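Local coordinates for flavoprotein (Thermotoga maritima, PDB 5V8S) that probably transfers electrons as a flavo-diiron oxidoreductase, carrying a mu-oxo-diiron centre in a metallo-beta-lactamase-like domain joined to a flavodoxin-like, FMN-binding domain, at residues Gln249-Leu252 with Asn253-Ser257; Leu337-Phe340 with Thr341-Ile345. The protein carries 1 engineered substitution. All coordinates share one frame; numbering follows the deposited sequence. Where two conformers were deposited one is given.

Interaction 1: Gln249-Leu252 with Asn253-Ser257; sequences QRLL and NHYVS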
loop_
_atom_site.group_PDB
_atom_site.type_symbol
_atom_site.label_atom_id
_atom_site.label_comp_id
_atom_site.label_asym_id
_atom_site.label_seq_id
_atom_site.Cartn_x
_atom_site.Cartn_y
_atom_site.Cartn_z
ATOM N N GLN A 249 -5.931 22.530 27.832
ATOM C CA GLN A 249 -4.870 21.713 28.409
ATOM C C GLN A 249 -5.140 20.233 28.186
ATOM O O GLN A 249 -4.197 19.439 28.086
ATOM C CB GLN A 249 -4.694 22.007 29.903
ATOM C CG GLN A 249 -3.377 21.489 30.472
ATOM C CD GLN A 249 -2.148 22.006 29.718
ATOM O OE1 GLN A 249 -2.004 23.209 29.473
ATOM N NE2 GLN A 249 -1.255 21.095 29.359
ATOM N N ARG A 250 -6.410 19.847 28.072
ATOM C CA ARG A 250 -6.722 18.446 27.801
ATOM C C ARG A 250 -6.142 18.026 26.459
ATOM O O ARG A 250 -5.629 16.907 26.310
ATOM C CB ARG A 250 -8.237 18.240 27.803
ATOM C CG ARG A 250 -8.676 16.804 27.616
ATOM C CD ARG A 250 -10.193 16.712 27.717
ATOM N NE ARG A 250 -10.697 15.360 27.552
ATOM C CZ ARG A 250 -11.979 15.033 27.628
ATOM N NH1 ARG A 250 -12.894 15.960 27.885
ATOM N NH2 ARG A 250 -12.351 13.771 27.454
ATOM N N LEU A 251 -6.228 18.910 25.470
ATOM C CA LEU A 251 -5.676 18.613 24.160
ATOM C C LEU A 251 -4.154 18.583 24.206
ATOM O O LEU A 251 -3.528 17.690 23.618
ATOM C CB LEU A 251 -6.185 19.635 23.146
ATOM C CG LEU A 251 -5.536 19.548 21.766
ATOM C CD1 LEU A 251 -6.015 18.318 21.009
ATOM C CD2 LEU A 251 -5.799 20.787 20.973
ATOM N N LEU A 252 -3.535 19.549 24.892
ATOM C CA LEU A 252 -2.079 19.536 24.995
ATOM C C LEU A 252 -1.590 18.277 25.710
ATOM O O LEU A 252 -0.596 17.666 25.295
ATOM C CB LEU A 252 -1.581 20.825 25.660
ATOM C CG LEU A 252 -1.888 22.075 24.804
ATOM C CD1 LEU A 252 -1.569 23.377 25.556
ATOM C CD2 LEU A 252 -1.184 22.062 23.436
ATOM N N ASN A 253 -2.280 17.864 26.781
ATOM C CA ASN A 253 -1.889 16.635 27.470
ATOM C C ASN A 253 -2.023 15.431 26.549
ATOM O O ASN A 253 -1.212 14.508 26.617
ATOM C CB ASN A 253 -2.731 16.409 28.730
ATOM C CG ASN A 253 -2.471 17.421 29.812
ATOM O OD1 ASN A 253 -1.426 18.069 29.853
ATOM N ND2 ASN A 253 -3.425 17.555 30.706
ATOM N N HIS A 254 -3.056 15.418 25.699
ATOM C CA HIS A 254 -3.217 14.317 24.756
ATOM C C HIS A 254 -2.065 14.281 23.757
ATOM O O HIS A 254 -1.510 13.212 23.485
ATOM C CB HIS A 254 -4.559 14.427 24.029
ATOM C CG HIS A 254 -4.864 13.261 23.147
ATOM N ND1 HIS A 254 -5.313 12.062 23.646
ATOM C CD2 HIS A 254 -4.765 13.102 21.806
ATOM C CE1 HIS A 254 -5.484 11.210 22.649
ATOM N NE2 HIS A 254 -5.170 11.818 21.522
ATOM N N TYR A 255 -1.681 15.445 23.217
ATOM C CA TYR A 255 -0.542 15.493 22.296
ATOM C C TYR A 255 0.706 14.931 22.968
ATOM O O TYR A 255 1.438 14.137 22.383
ATOM C CB TYR A 255 -0.301 16.938 21.815
ATOM C CG TYR A 255 -0.865 17.205 20.449
ATOM C CD1 TYR A 255 -2.242 17.229 20.236
ATOM C CD2 TYR A 255 -0.027 17.376 19.360
ATOM C CE1 TYR A 255 -2.769 17.423 18.975
ATOM C CE2 TYR A 255 -0.541 17.568 18.097
ATOM C CZ TYR A 255 -1.903 17.588 17.900
ATOM O OH TYR A 255 -2.376 17.767 16.616
ATOM N N VAL A 256 0.940 15.308 24.224
ATOM C CA VAL A 256 2.126 14.838 24.937
ATOM C C VAL A 256 2.035 13.341 25.212
ATOM O O VAL A 256 3.024 12.608 25.063
ATOM C CB VAL A 256 2.322 15.662 26.226
ATOM C CG1 VAL A 256 3.376 15.025 27.116
ATOM C CG2 VAL A 256 2.729 17.064 25.876
ATOM N N SER A 257 0.857 12.860 25.613
ATOM C CA SER A 257 0.682 11.433 25.875
ATOM C C SER A 257 0.941 10.593 24.628
ATOM O O SER A 257 1.585 9.537 24.697
ATOM C CB SER A 257 -0.738 11.187 26.381
ATOM O OG SER A 257 -0.927 9.820 26.637
#

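Interaction 2: Leu337-Phe340 with Thr341-Ile345; sequences LMRF and TLLEI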
loop_
_atom_site.group_PDB
_atom_site.type_symbol
_atom_site.label_atom_id
_atom_site.label_comp_id
_atom_site.label_asym_id
_atom_site.label_seq_id
_atom_site.Cartn_x
_atom_site.Cartn_y
_atom_site.Cartn_z
ATOM N N LEU A 337 3.042 -5.636 1.716
ATOM C CA LEU A 337 2.199 -4.865 2.622
ATOM C C LEU A 337 2.785 -4.817 4.026
ATOM O O LEU A 337 2.724 -3.779 4.690
ATOM C CB LEU A 337 0.780 -5.415 2.643
ATOM C CG LEU A 337 -0.026 -5.032 1.409
ATOM C CD1 LEU A 337 -1.143 -5.978 1.140
ATOM C CD2 LEU A 337 -0.590 -3.633 1.640
ATOM N N MET A 338 3.354 -5.921 4.501
ATOM C CA MET A 338 4.002 -5.889 5.808
ATOM C C MET A 338 5.307 -5.096 5.760
ATOM O O MET A 338 5.688 -4.476 6.762
ATOM C CB MET A 338 4.181 -7.304 6.370
ATOM C CG MET A 338 2.857 -7.981 6.739
ATOM S SD MET A 338 1.991 -7.310 8.183
ATOM C CE MET A 338 3.039 -7.868 9.523
ATOM N N ARG A 339 5.981 -5.051 4.605
ATOM C CA ARG A 339 7.111 -4.136 4.480
ATOM C C ARG A 339 6.646 -2.686 4.597
ATOM O O ARG A 339 7.204 -1.903 5.376
ATOM C CB ARG A 339 7.847 -4.346 3.156
ATOM C CG ARG A 339 9.102 -3.491 3.057
ATOM C CD ARG A 339 9.644 -3.436 1.639
ATOM N NE ARG A 339 8.715 -2.774 0.733
ATOM C CZ ARG A 339 8.195 -3.307 -0.370
ATOM N NH1 ARG A 339 8.503 -4.538 -0.739
ATOM N NH2 ARG A 339 7.356 -2.599 -1.105
ATOM N N PHE A 340 5.618 -2.315 3.828
ATOM C CA PHE A 340 5.125 -0.941 3.867
ATOM C C PHE A 340 4.702 -0.574 5.281
ATOM O O PHE A 340 5.039 0.499 5.781
ATOM C CB PHE A 340 3.949 -0.783 2.896
ATOM C CG PHE A 340 3.404 0.620 2.808
ATOM C CD1 PHE A 340 3.961 1.538 1.943
ATOM C CD2 PHE A 340 2.335 1.022 3.591
ATOM C CE1 PHE A 340 3.464 2.825 1.855
ATOM C CE2 PHE A 340 1.848 2.306 3.499
ATOM C CZ PHE A 340 2.404 3.200 2.622
ATOM N N THR A 341 3.961 -1.466 5.932
ATOM C CA THR A 341 3.474 -1.205 7.284
ATOM C C THR A 341 4.632 -1.026 8.260
ATOM O O THR A 341 4.648 -0.070 9.041
ATOM C CB THR A 341 2.551 -2.338 7.723
ATOM O OG1 THR A 341 1.428 -2.382 6.855
ATOM C CG2 THR A 341 2.040 -2.118 9.180
ATOM N N LEU A 342 5.606 -1.942 8.229
ATOM C CA LEU A 342 6.758 -1.842 9.125
ATOM C C LEU A 342 7.546 -0.563 8.875
ATOM O O LEU A 342 7.963 0.115 9.824
ATOM C CB LEU A 342 7.667 -3.058 8.955
ATOM C CG LEU A 342 7.087 -4.373 9.476
ATOM C CD1 LEU A 342 7.991 -5.531 9.111
ATOM C CD2 LEU A 342 6.859 -4.336 10.969
ATOM N N LEU A 343 7.767 -0.218 7.603
ATOM C CA LEU A 343 8.512 1.008 7.324
ATOM C C LEU A 343 7.764 2.239 7.814
ATOM O O LEU A 343 8.385 3.176 8.315
ATOM C CB LEU A 343 8.826 1.135 5.835
ATOM C CG LEU A 343 9.839 0.144 5.272
ATOM C CD1 LEU A 343 9.966 0.295 3.753
ATOM C CD2 LEU A 343 11.188 0.348 5.908
ATOM N N GLU A 344 6.431 2.260 7.683
ATOM C CA GLU A 344 5.684 3.405 8.190
ATOM C C GLU A 344 5.630 3.434 9.711
ATOM O O GLU A 344 5.621 4.527 10.292
ATOM C CB GLU A 344 4.287 3.475 7.587
ATOM C CG GLU A 344 4.292 3.697 6.078
ATOM C CD GLU A 344 5.125 4.865 5.666
ATOM O OE1 GLU A 344 5.048 5.923 6.324
ATOM O OE2 GLU A 344 5.864 4.725 4.675
ATOM N N ILE A 345 5.556 2.269 10.374
ATOM C CA ILE A 345 5.633 2.260 11.838
ATOM C C ILE A 345 6.971 2.819 12.294
ATOM O O ILE A 345 7.035 3.640 13.219
ATOM C CB ILE A 345 5.388 0.833 12.382
ATOM C CG1 ILE A 345 3.924 0.465 12.212
ATOM C CG2 ILE A 345 5.835 0.719 13.878
ATOM C CD1 ILE A 345 3.640 -1.009 12.439
#

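Interaction 1: Gln249-Leu252 with Asn253-Ser257
Gln249 and Asn253, one turn apart on helix 248-260, are joined twice. Asn253 N donates to Gln249 O at 2.8 Å, and Gln249 NE2 returns a bond to Asn253 OD1 at 3.1 Å, so backbone and side chains form an i to i+4 pair within the alpha-helix. The side-chain bond is nearly straight at the hydrogen (170°). OD1 lies in the amide plane of Gln249, but the donor stands above the carbonyl plane of Asn253 and misses its lone pairs; the two amide planes are turned 53° apart. A bend at chi2 (55°) turns the Gln249 chain toward the next turn and brings NE2 to Asn253 OD1. The i to i+4 ladder continues with His254 N to Arg250 O (3.0 Å), Tyr255 N to Leu251 O (2.9 Å) and Val256 N to Leu252 O (3.0 Å).

Three polar ends tie this helix to its surroundings: Arg250 forms a salt bridge with Glu196, and His254 NE2 bonds Thr207, both reaching helix 196-214, while Tyr255 OH bonds the carbonyl of Gly183. On the buried flank Leu251 and Tyr255 run side by side in the same direction, Leu251 also packing on Leu236 of strand 235-238. Leu251 O sits at the edge of the tyrosine ring, near its plane, and Leu251 CD1 touches Tyr255 CE1 at 3.9 Å.

Interaction 2: Leu337-Phe340 with Thr341-Ile345
Leu337 O is gripped by two groups of Thr341, its backbone N and its hydroxyl OG1, each at 2.9 Å. They arrive from opposite faces of the carbonyl plane. OG1 lies anti to the threonine's own carbonyl carbon (chi1 -62°), which turns the hydroxyl back toward the preceding turn; the oxygen of this buried side chain is thereby satisfied inside the helix. Further i to i+4 bonds follow from Leu342 N to Met338 O (2.9 Å), Leu343 N to Arg339 O (2.8 Å) and Glu344 N to Phe340 O (2.9 Å).

Phe340 and Glu344 meet by a CH-pi contact: Glu344 CG sits over one face of the Phe340 ring, displaced toward the rim, 4.0 Å from the centroid. Ring and carboxylate planes are 37° apart. Alongside, Arg339 CG lies 3.9 Å from Leu343 CD1, and Leu343 CD1 is also at the edge of the guanidinium, near its plane.

The charged ends serve the dimer: Arg339 NH2 pairs with Glu344 OE2 of the second subunit, and Glu344 OE2 with Arg339 NH2 of that subunit, while Phe340 packs on Arg339 of the second subunit. On the inner side Met338 and Thr341 pack against Phe302 of strand 296-302. Helix 336-348 connects the neighbouring parallel strands 322-327 and 354-360 as the crossover helix of a beta-alpha-beta unit of the flavodoxin-like fold.

How the interactions relate
Both interactions are single-helix i to i+4 contacts, but they belong to different parts of the chain: Gln249-Ser257 lies on helix 248-260, packed on helix 196-214 and strand 235-238 of the part that holds the diiron site, and Leu337-Ile345 within the flavodoxin-like domain. The two lie on opposite sides of the chain's centre, their centres about 27 Å apart and their nearest atoms about 14 Å, so they do not touch. Interaction 1 is the one near the metal: the side chain of Tyr255 is about 9 Å from the mu-oxo-diiron centre, too far to be a ligand. Interaction 2 instead borders the second subunit. One helix is therefore anchored within its own chain, the other also across the dimer.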